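Local coordinates for protein pollen allergen Phl p 6 (PDB 6TRK) that is a grass pollen allergen of timothy, a small helical protein of the Poa p IX/Phl p VI family, though its role in the plant remains uncertain, at residues Ala16-Ala21 against Ala85-Phe90. The protein carries 1 engineered substitution. Residues are numbered along the deposited sequence; the frame is centred on the assembly and turned at random.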
loop_
_atom_site.group_PDB
_atom_site.type_symbol
_atom_site.label_atom_id
_atom_site.label_comp_id
_atom_site.label_asym_id
_atom_site.label_seq_id
_atom_site.Cartn_x
_atom_site.Cartn_y
_atom_site.Cartn_z
ATOM N N ALA A 16 -0.412 -2.098 7.774
ATOM C CA ALA A 16 0.562 -2.827 8.573
ATOM C C ALA A 16 1.383 -3.785 7.712
ATOM O O ALA A 16 2.599 -3.888 7.890
ATOM C CB ALA A 16 -0.161 -3.573 9.704
ATOM N N SER A 17 0.731 -4.486 6.777
ATOM C CA SER A 17 1.483 -5.373 5.871
ATOM C C SER A 17 2.408 -4.584 4.955
ATOM O O SER A 17 3.532 -5.018 4.657
ATOM C CB SER A 17 0.510 -6.190 5.044
ATOM O OG SER A 17 -0.225 -7.080 5.831
ATOM N N PHE A 18 1.924 -3.420 4.467
ATOM C CA PHE A 18 2.767 -2.532 3.670
ATOM C C PHE A 18 4.007 -2.088 4.453
ATOM O O PHE A 18 5.119 -2.112 3.929
ATOM C CB PHE A 18 1.880 -1.354 3.198
ATOM C CG PHE A 18 2.627 -0.184 2.638
ATOM C CD1 PHE A 18 3.314 -0.265 1.445
ATOM C CD2 PHE A 18 2.559 1.060 3.286
ATOM C CE1 PHE A 18 3.952 0.876 0.913
ATOM C CE2 PHE A 18 3.201 2.194 2.768
ATOM C CZ PHE A 18 3.890 2.105 1.580
ATOM N N ARG A 19 3.850 -1.722 5.718
ATOM C CA ARG A 19 5.018 -1.342 6.519
ATOM C C ARG A 19 5.976 -2.519 6.699
ATOM O O ARG A 19 7.200 -2.347 6.663
ATOM C CB ARG A 19 4.583 -0.815 7.892
ATOM C CG ARG A 19 3.811 0.483 7.870
ATOM C CD ARG A 19 3.654 1.012 9.303
ATOM N NE ARG A 19 2.683 0.271 10.110
ATOM C CZ ARG A 19 1.386 0.564 10.178
ATOM N NH1 ARG A 19 0.882 1.574 9.463
ATOM N NH2 ARG A 19 0.590 -0.165 10.946
ATOM N N ALA A 20 5.436 -3.725 6.889
ATOM C CA ALA A 20 6.297 -4.917 6.978
ATOM C C ALA A 20 7.044 -5.157 5.670
ATOM O O ALA A 20 8.223 -5.488 5.667
ATOM C CB ALA A 20 5.445 -6.125 7.372
ATOM N N ALA A 21 6.398 -4.942 4.529
ATOM C CA ALA A 21 7.140 -5.081 3.280
ATOM C C ALA A 21 8.264 -4.059 3.156
ATOM O O ALA A 21 9.362 -4.372 2.662
ATOM C CB ALA A 21 6.162 -4.968 2.112
ATOM N N ALA A 85 8.896 5.875 -5.281
ATOM C CA ALA A 85 7.674 6.216 -5.998
ATOM C C ALA A 85 6.510 5.343 -5.560
ATOM O O ALA A 85 5.392 5.831 -5.375
ATOM C CB ALA A 85 7.853 6.083 -7.505
ATOM N N PHE A 86 6.749 4.035 -5.394
ATOM C CA PHE A 86 5.683 3.180 -4.895
ATOM C C PHE A 86 5.213 3.603 -3.502
ATOM O O PHE A 86 3.997 3.762 -3.255
ATOM C CB PHE A 86 6.144 1.715 -4.850
ATOM C CG PHE A 86 5.002 0.738 -4.632
ATOM C CD1 PHE A 86 4.411 0.579 -3.393
ATOM C CD2 PHE A 86 4.520 -0.037 -5.681
ATOM C CE1 PHE A 86 3.357 -0.284 -3.186
ATOM C CE2 PHE A 86 3.486 -0.956 -5.459
ATOM C CZ PHE A 86 2.905 -1.063 -4.212
ATOM N N VAL A 87 6.159 3.728 -2.571
ATOM C CA VAL A 87 5.862 4.009 -1.178
ATOM C C VAL A 87 5.111 5.320 -1.035
ATOM O O VAL A 87 4.119 5.392 -0.310
ATOM C CB VAL A 87 7.168 4.028 -0.372
ATOM C CG1 VAL A 87 6.942 4.583 1.032
ATOM C CG2 VAL A 87 7.750 2.618 -0.284
ATOM N N LEU A 88 5.557 6.353 -1.755
ATOM C CA LEU A 88 4.897 7.651 -1.662
ATOM C C LEU A 88 3.453 7.565 -2.123
ATOM O O LEU A 88 2.544 8.095 -1.474
ATOM C CB LEU A 88 5.683 8.684 -2.471
ATOM C CG LEU A 88 5.062 10.048 -2.624
ATOM C CD1 LEU A 88 4.990 10.728 -1.284
ATOM C CD2 LEU A 88 5.897 10.891 -3.564
ATOM N N HIS A 89 3.210 6.951 -3.277
ATOM C CA HIS A 89 1.843 6.994 -3.801
ATOM C C HIS A 89 0.929 5.997 -3.106
ATOM O O HIS A 89 -0.263 6.280 -2.912
ATOM C CB HIS A 89 1.863 6.787 -5.307
ATOM C CG HIS A 89 2.510 7.923 -6.029
ATOM N ND1 HIS A 89 3.876 8.009 -6.237
ATOM C CD2 HIS A 89 1.982 9.067 -6.520
ATOM C CE1 HIS A 89 4.155 9.142 -6.852
ATOM N NE2 HIS A 89 3.020 9.811 -7.030
ATOM N N PHE A 90 1.476 4.874 -2.645
ATOM C CA PHE A 90 0.658 3.934 -1.890
ATOM C C PHE A 90 0.172 4.573 -0.585
ATOM O O PHE A 90 -1.021 4.548 -0.258
ATOM C CB PHE A 90 1.450 2.631 -1.597
ATOM C CG PHE A 90 0.551 1.518 -1.110
ATOM C CD1 PHE A 90 0.335 1.353 0.236
ATOM C CD2 PHE A 90 -0.096 0.671 -2.003
ATOM C CE1 PHE A 90 -0.518 0.362 0.709
ATOM C CE2 PHE A 90 -0.970 -0.312 -1.555
ATOM C CZ PHE A 90 -1.161 -0.459 -0.176
#
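One face of the Phe-18 ring is covered by Phe-90, whose CD1 stands 3.5 Å above the ring plane over its centre, while the CA of Val-87 lies in plane at the edge. This pairing joins two helices of the four-helix bundle of this pollen allergen: segments 16-21 and 85-90, on helices 2-23 and 82-98, run nearly antiparallel (163°). The 12.0 Å between the segment axes is filled largely by Phe-18, whose CG sits anti to the backbone N (chi1 166°), sending the ring across the interface. Phe-90 reaches back past it in the opposite direction; the two planes are inclined at 36° with centroids 4.5 Å apart, an oblique aromatic pair. Phe-86 meets the CE1 side of the ring more loosely, its own edge turned to that atom (CE1 to CE1, 4.3 Å). It also packs edge-to-face with Phe-37 and Phe-41 of helix 30-55, and Phe-90 does the same with Phe-41, so the contact belongs to an aromatic core near the centre of the chain. The contact is apolar apart from the backbone O of Val-87, which approaches the ring obliquely and is hydrogen-bonded to Ser-91 OG. Beside that carbonyl, Val-87 CG1 rests 4.0 Å from Phe-18 CZ.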